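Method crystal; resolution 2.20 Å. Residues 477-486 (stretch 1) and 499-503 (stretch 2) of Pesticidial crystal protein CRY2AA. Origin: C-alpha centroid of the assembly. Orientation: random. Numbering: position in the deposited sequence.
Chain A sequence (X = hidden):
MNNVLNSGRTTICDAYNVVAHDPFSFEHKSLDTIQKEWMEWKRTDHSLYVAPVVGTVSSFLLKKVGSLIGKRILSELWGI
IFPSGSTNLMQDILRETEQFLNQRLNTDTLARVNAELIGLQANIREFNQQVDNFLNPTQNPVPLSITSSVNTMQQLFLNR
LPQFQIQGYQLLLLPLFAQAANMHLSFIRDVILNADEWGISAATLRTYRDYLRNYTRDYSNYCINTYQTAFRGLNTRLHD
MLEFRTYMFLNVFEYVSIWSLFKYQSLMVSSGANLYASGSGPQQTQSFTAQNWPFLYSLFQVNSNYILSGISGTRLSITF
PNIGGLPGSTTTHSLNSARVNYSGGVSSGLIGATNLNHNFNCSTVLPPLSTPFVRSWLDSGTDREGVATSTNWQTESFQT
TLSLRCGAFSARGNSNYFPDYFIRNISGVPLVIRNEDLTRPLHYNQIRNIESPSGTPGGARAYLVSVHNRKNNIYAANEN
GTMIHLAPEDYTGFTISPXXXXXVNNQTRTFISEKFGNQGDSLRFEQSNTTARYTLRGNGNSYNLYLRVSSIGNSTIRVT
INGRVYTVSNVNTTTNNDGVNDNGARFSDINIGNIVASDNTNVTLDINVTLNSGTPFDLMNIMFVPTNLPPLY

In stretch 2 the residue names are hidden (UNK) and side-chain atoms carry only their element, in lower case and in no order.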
# COMPACT_ATOMS: atom_id res chain seq x y z
N ALA A 477 15.23 7.39 13.62
CA ALA A 477 14.33 8.50 13.84
C ALA A 477 15.18 9.75 13.80
O ALA A 477 16.29 9.77 14.36
CB ALA A 477 13.65 8.38 15.18
N ASN A 478 14.68 10.78 13.14
CA ASN A 478 15.40 12.03 13.07
C ASN A 478 15.25 12.66 14.46
O ASN A 478 14.50 12.16 15.30
CB ASN A 478 14.76 12.94 12.03
CG ASN A 478 15.75 13.91 11.42
OD1 ASN A 478 16.70 14.34 12.08
ND2 ASN A 478 15.52 14.26 10.16
N GLU A 479 15.97 13.75 14.71
CA GLU A 479 15.87 14.40 16.01
C GLU A 479 14.43 14.84 16.34
O GLU A 479 14.06 14.92 17.52
CB GLU A 479 16.82 15.60 16.06
CG GLU A 479 16.65 16.60 14.92
CD GLU A 479 17.75 17.65 14.91
OE1 GLU A 479 17.77 18.49 13.98
OE2 GLU A 479 18.60 17.64 15.82
N ASN A 480 13.61 15.09 15.32
CA ASN A 480 12.23 15.51 15.56
C ASN A 480 11.24 14.34 15.64
O ASN A 480 10.04 14.54 15.80
CB ASN A 480 11.80 16.52 14.49
CG ASN A 480 11.43 15.88 13.17
OD1 ASN A 480 11.86 14.76 12.85
ND2 ASN A 480 10.63 16.59 12.37
N GLY A 481 11.77 13.12 15.55
CA GLY A 481 10.93 11.94 15.65
C GLY A 481 10.50 11.29 14.34
O GLY A 481 9.95 10.20 14.34
N THR A 482 10.77 11.95 13.22
CA THR A 482 10.36 11.41 11.93
C THR A 482 11.36 10.45 11.30
O THR A 482 12.50 10.32 11.76
CB THR A 482 10.07 12.53 10.92
OG1 THR A 482 11.26 13.29 10.67
CG2 THR A 482 8.98 13.46 11.46
N MET A 483 10.92 9.82 10.23
CA MET A 483 11.71 8.84 9.49
C MET A 483 12.86 9.40 8.68
O MET A 483 12.73 10.40 7.97
CB MET A 483 10.84 8.07 8.51
CG MET A 483 9.76 7.20 9.10
SD MET A 483 8.73 6.55 7.77
CE MET A 483 7.39 5.83 8.72
N ILE A 484 14.00 8.72 8.77
CA ILE A 484 15.15 9.07 7.95
C ILE A 484 15.19 7.86 7.01
O ILE A 484 15.31 6.72 7.45
CB ILE A 484 16.46 9.16 8.76
CG1 ILE A 484 16.43 10.40 9.66
CG2 ILE A 484 17.66 9.22 7.79
CD1 ILE A 484 17.69 10.62 10.49
N HIS A 485 15.04 8.13 5.72
CA HIS A 485 15.03 7.07 4.71
C HIS A 485 16.40 6.50 4.40
O HIS A 485 17.35 7.25 4.17
CB HIS A 485 14.38 7.61 3.44
CG HIS A 485 12.98 8.09 3.66
ND1 HIS A 485 11.89 7.25 3.64
CD2 HIS A 485 12.50 9.31 4.03
CE1 HIS A 485 10.81 7.92 3.97
NE2 HIS A 485 11.15 9.17 4.21
N LEU A 486 16.49 5.18 4.38
CA LEU A 486 17.76 4.52 4.09
C LEU A 486 17.89 4.15 2.61
O LEU A 486 17.10 3.36 2.09
CB LEU A 486 17.91 3.26 4.96
CG LEU A 486 19.22 2.47 4.81
CD1 LEU A 486 20.41 3.38 5.12
CD2 LEU A 486 19.21 1.27 5.76
N UNK A 499 4.59 11.38 1.83
CA UNK A 499 3.96 11.42 3.14
C UNK A 499 4.99 11.32 4.26
O UNK A 499 4.77 11.83 5.36
c UNK A 499 1.30 11.62 1.88
c UNK A 499 2.25 10.37 4.68
c UNK A 499 1.91 10.27 2.17
c UNK A 499 2.93 10.26 3.32
N UNK A 500 6.11 10.67 3.97
CA UNK A 500 7.17 10.46 4.95
C UNK A 500 8.17 11.60 4.99
O UNK A 500 9.38 11.41 4.83
n UNK A 500 5.47 6.43 5.07
c UNK A 500 5.83 7.73 5.31
c UNK A 500 7.01 7.94 4.68
n UNK A 500 7.33 6.76 4.06
c UNK A 500 7.90 9.15 4.62
c UNK A 500 6.39 5.86 4.31
N UNK A 501 7.66 12.80 5.22
CA UNK A 501 8.50 13.98 5.28
C UNK A 501 9.08 14.23 6.66
O UNK A 501 8.56 13.74 7.67
c UNK A 501 7.71 15.20 4.84
N UNK A 502 10.18 14.97 6.70
CA UNK A 502 10.80 15.33 7.96
C UNK A 502 9.89 16.38 8.58
O UNK A 502 9.61 16.36 9.78
c UNK A 502 12.19 15.96 7.74
o UNK A 502 13.06 14.99 7.17
c UNK A 502 12.76 16.47 9.06
N UNK A 503 9.42 17.30 7.74
CA UNK A 503 8.53 18.37 8.16
C UNK A 503 7.93 19.08 6.95
O UNK A 503 8.52 19.10 5.87
c UNK A 503 9.28 19.39 9.03
n UNK A 503 12.25 21.16 9.56
o UNK A 503 10.27 22.20 9.50
c UNK A 503 10.98 21.25 9.18
c UNK A 503 10.44 20.11 8.34
O HOH W 1 13.24 12.85 9.08
O HOH W 2 12.02 12.05 5.49

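Position 499 carries four side-chain carbons and no heteroatom. The chain forks at the first carbon, and one arm is two carbons long. Nothing on stretch 1 lies within reach. A fork at CB with arms of unequal length identifies Ile499. Its carbonyl O accepts a weak backbone hydrogen bond from N of position 501, at 3.1 Å.

Position 500 has one carbon followed by a five-membered ring of three carbons and two nitrogens. The sulfur of Met483 lies over one face of this ring. The rim of the His485 ring meets its edge. A ring of this composition is an imidazole, so the residue is His500. Met483 SD sits 3.8 Å from His500 CG and 3.9 Å from the ring centroid, only 12° off the ring normal. Met483 CE also lies over the face, 4.3 Å from the centroid of the His500 ring, as a CH-pi contact. The His485 and His500 rings meet rim to rim, with planes at 22°, so they do not stack. The closest side-chain approach is His485 CE1 to His500 CB, 3.2 Å.

Position 501 has a single side-chain carbon. Its CA-to-CB bond points away from stretch 1, and the side chain touches nothing there. One carbon means Ala501. Its contact is made by the backbone: Ala501 O is 3.8 Å from Thr482 CB.

Position 502 has one carbon bearing one oxygen and one carbon. The terminal carbon packs near the amide of Asn478, and the oxygen binds water 1. This is the pattern of Thr502. Thr502 CG2 lies 3.7 Å from Asn478 ND2. Thr502 OG1 is 2.9 Å from the oxygen of water 1.

Position 503 has three carbons, the third carrying one oxygen and one nitrogen. The side chain comes nearest at CB, 4.6 Å from Asn480 ND2. A primary amide on this length of chain is Gln503.

Two direct hydrogen bonds join the stretches, and both end on backbone carbonyls. Asn480 ND2 donates to Thr502 O at 2.8 Å, and His485 NE2 donates to His500 O at 2.9 Å in a nearly straight line. The Asn480 amide also works within its own stretch: its OD1 accepts from Thr482 N at 3.0 Å and from Thr482 OG1 at 2.7 Å. Water 1 links Asn478, Thr482 and Met483 to Thr502. Water 2 donates to Met483 O and His500 O. The contact thus combines side-chain bonds to carbonyls, bridging water and packing over the His500 ring.

Stretch 2 499-503: IHATQ
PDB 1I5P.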